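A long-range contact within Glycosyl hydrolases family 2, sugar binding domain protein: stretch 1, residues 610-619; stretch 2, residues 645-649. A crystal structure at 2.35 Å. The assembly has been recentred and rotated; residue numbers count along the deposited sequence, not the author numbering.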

# COMPACT_ATOMS: atom_id res chain seq x y z
N TYR A 610 -24.55 -25.62 8.66
CA TYR A 610 -25.01 -25.03 9.92
C TYR A 610 -26.21 -25.79 10.49
O TYR A 610 -26.36 -25.88 11.71
CB TYR A 610 -25.35 -23.55 9.70
CG TYR A 610 -25.98 -22.84 10.90
CD1 TYR A 610 -27.36 -22.83 11.10
CD2 TYR A 610 -25.19 -22.15 11.83
CE1 TYR A 610 -27.95 -22.17 12.19
CE2 TYR A 610 -25.76 -21.49 12.93
CZ TYR A 610 -27.14 -21.51 13.10
OH TYR A 610 -27.71 -20.85 14.18
N TYR A 611 -27.06 -26.36 9.62
CA TYR A 611 -28.26 -27.07 10.04
C TYR A 611 -27.96 -28.50 10.44
O TYR A 611 -28.70 -29.08 11.26
CB TYR A 611 -29.30 -27.03 8.92
CG TYR A 611 -29.58 -25.60 8.51
CD1 TYR A 611 -30.36 -24.79 9.33
CD2 TYR A 611 -29.01 -25.03 7.38
CE1 TYR A 611 -30.60 -23.48 9.02
CE2 TYR A 611 -29.24 -23.69 7.05
CZ TYR A 611 -30.03 -22.92 7.89
OH TYR A 611 -30.31 -21.61 7.65
N VAL A 612 -26.91 -29.10 9.89
CA VAL A 612 -26.47 -30.40 10.38
C VAL A 612 -26.16 -30.30 11.86
O VAL A 612 -26.68 -31.09 12.67
CB VAL A 612 -25.27 -30.91 9.57
CG1 VAL A 612 -24.78 -32.19 10.17
CG2 VAL A 612 -25.67 -31.08 8.11
N PHE A 613 -25.35 -29.31 12.25
CA PHE A 613 -25.06 -29.11 13.67
C PHE A 613 -26.33 -28.78 14.44
O PHE A 613 -26.54 -29.29 15.55
CB PHE A 613 -24.02 -28.00 13.88
CG PHE A 613 -22.59 -28.45 13.66
CD1 PHE A 613 -21.92 -29.15 14.65
CD2 PHE A 613 -21.94 -28.20 12.47
CE1 PHE A 613 -20.64 -29.60 14.46
CE2 PHE A 613 -20.63 -28.64 12.26
CZ PHE A 613 -19.98 -29.34 13.26
N GLN A 614 -27.17 -27.91 13.89
CA GLN A 614 -28.35 -27.46 14.63
C GLN A 614 -29.28 -28.64 14.89
O GLN A 614 -29.80 -28.79 16.00
CB GLN A 614 -29.07 -26.36 13.87
CG GLN A 614 -30.16 -25.63 14.67
CD GLN A 614 -30.75 -24.44 13.91
OE1 GLN A 614 -31.21 -24.59 12.77
NE2 GLN A 614 -30.71 -23.26 14.53
N SER A 615 -29.45 -29.51 13.90
CA SER A 615 -30.34 -30.64 14.05
C SER A 615 -29.87 -31.60 15.14
O SER A 615 -30.69 -32.32 15.71
CB SER A 615 -30.47 -31.38 12.72
OG SER A 615 -29.26 -32.02 12.39
N TYR A 616 -28.57 -31.61 15.45
CA TYR A 616 -28.02 -32.49 16.48
C TYR A 616 -27.94 -31.81 17.84
O TYR A 616 -28.02 -32.49 18.87
CB TYR A 616 -26.62 -32.96 16.10
CG TYR A 616 -26.53 -34.22 15.27
CD1 TYR A 616 -26.45 -35.47 15.89
CD2 TYR A 616 -26.46 -34.18 13.88
CE1 TYR A 616 -26.34 -36.64 15.15
CE2 TYR A 616 -26.35 -35.35 13.13
CZ TYR A 616 -26.28 -36.58 13.78
OH TYR A 616 -26.16 -37.75 13.06
N TRP A 617 -27.78 -30.50 17.88
CA TRP A 617 -27.42 -29.82 19.11
C TRP A 617 -28.51 -28.94 19.68
O TRP A 617 -28.56 -28.74 20.89
CB TRP A 617 -26.17 -28.95 18.90
CG TRP A 617 -24.89 -29.72 18.78
CD1 TRP A 617 -24.74 -31.09 18.86
CD2 TRP A 617 -23.58 -29.18 18.59
NE1 TRP A 617 -23.40 -31.42 18.72
CE2 TRP A 617 -22.68 -30.27 18.55
CE3 TRP A 617 -23.08 -27.88 18.44
CZ2 TRP A 617 -21.30 -30.09 18.37
CZ3 TRP A 617 -21.70 -27.71 18.26
CH2 TRP A 617 -20.83 -28.81 18.23
N SER A 618 -29.35 -28.38 18.82
CA SER A 618 -30.35 -27.43 19.28
C SER A 618 -31.53 -28.17 19.91
O SER A 618 -31.95 -29.22 19.41
CB SER A 618 -30.85 -26.58 18.11
OG SER A 618 -31.74 -25.59 18.58
N SER A 619 -32.05 -27.60 21.00
CA SER A 619 -33.30 -28.09 21.58
C SER A 619 -34.53 -27.50 20.90
O SER A 619 -35.64 -27.99 21.13
CB SER A 619 -33.33 -27.79 23.09
OG SER A 619 -32.78 -26.52 23.39
N VAL A 645 -32.52 -34.82 4.98
CA VAL A 645 -33.16 -33.77 5.75
C VAL A 645 -32.50 -33.71 7.11
O VAL A 645 -32.23 -34.74 7.73
CB VAL A 645 -34.68 -34.01 5.90
CG1 VAL A 645 -35.27 -32.94 6.78
CG2 VAL A 645 -35.35 -34.01 4.54
N TYR A 646 -32.22 -32.50 7.58
CA TYR A 646 -31.58 -32.33 8.87
C TYR A 646 -32.61 -31.69 9.79
O TYR A 646 -32.92 -30.50 9.68
CB TYR A 646 -30.26 -31.56 8.74
CG TYR A 646 -29.22 -32.50 8.15
CD1 TYR A 646 -28.45 -33.33 8.98
CD2 TYR A 646 -29.09 -32.64 6.77
CE1 TYR A 646 -27.53 -34.23 8.45
CE2 TYR A 646 -28.18 -33.55 6.23
CZ TYR A 646 -27.42 -34.35 7.08
OH TYR A 646 -26.53 -35.24 6.54
N SER A 647 -33.16 -32.50 10.69
CA SER A 647 -34.16 -32.06 11.64
C SER A 647 -33.89 -32.72 12.99
O SER A 647 -33.39 -33.85 13.04
CB SER A 647 -35.57 -32.38 11.13
OG SER A 647 -36.54 -32.25 12.16
N ASN A 648 -34.22 -32.01 14.07
CA ASN A 648 -34.32 -32.59 15.40
C ASN A 648 -35.76 -32.97 15.76
O ASN A 648 -36.04 -33.23 16.93
CB ASN A 648 -33.77 -31.62 16.45
CG ASN A 648 -34.38 -30.24 16.34
OD1 ASN A 648 -35.22 -29.98 15.45
ND2 ASN A 648 -33.98 -29.35 17.23
N CYS A 649 -36.67 -32.97 14.78
CA CYS A 649 -38.04 -33.42 15.04
C CYS A 649 -38.08 -34.94 15.07
O CYS A 649 -37.41 -35.60 14.26
CB CYS A 649 -39.00 -32.89 13.96
SG CYS A 649 -39.44 -31.11 14.08

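The last turns of a helix, residues 610-617, pack against the strand that runs through Val645 and Tyr646 and the loop that follows it. The helix and strand axes approach to 6.8 Å and cross at 41°. Together the two stretches bury 339 Å². Three residues carry most of the contact: Tyr646, Ser615 and Asn648.

Tyr646 points toward the helix and contributes the largest covered area. Its chi1 is m (-75°) and its chi2 is near -90°. With these angles one face of the ring is turned to Val612 CG2. Val612 CG2 sits 3.6 Å from the centroid of the Tyr646 ring, only 8° off the ring normal, which is a CH-pi contact. The closest atoms of these two residues are Val612 CG2 and Tyr646 CE1, 3.7 Å apart. Val612 is t (176°), and a branched apolar residue suits this buried site because a methyl group can sit over the ring face. The Tyr646 hydroxyl is hydrogen-bonded elsewhere in the structure, so the polar end of this buried side chain is satisfied.

Ser615 sits where the two backbones come close. Its CA lies 4.6 Å from the CA of Asn648, the closest CA pair between the stretches. Its small side chain fits close to the strand: Ser615 CB is 3.6 Å from both Tyr646 C and Ser647 N. The p rotamer (69°) turns the hydroxyl back to its own helix, where Ser615 OG donates to Val612 O at 2.8 Å. The hydroxyl is thus satisfied although buried. Ser615 OG also lies at the edge of the Tyr646 ring, near its plane, 3.7 Å from Tyr646 CD1.

Asn648 makes the one hydrogen bond across the contact. Its CA-to-CB bond points toward the helix, and chi1 is p (52°) with chi2 near 0°. This brings the amide to the end of the helix, where Asn648 ND2 donates to Ser618 O at 3.0 Å with an angle of 154°. Ser618 is the first residue to leave helical phi/psi; its psi of 140° marks the break. A carboxamide suits this place because it offers a donor to the carbonyl and a separate acceptor, OD1, which is bonded elsewhere in the structure. Nearer the backbone, Asn648 CB packs 3.2 Å from Ser615 O.

Ser647 points away from the helix. In its t rotamer (166°), Ser647 OG accepts a hydrogen bond from Cys649 N at 2.7 Å, linking the two residues that flank Asn648.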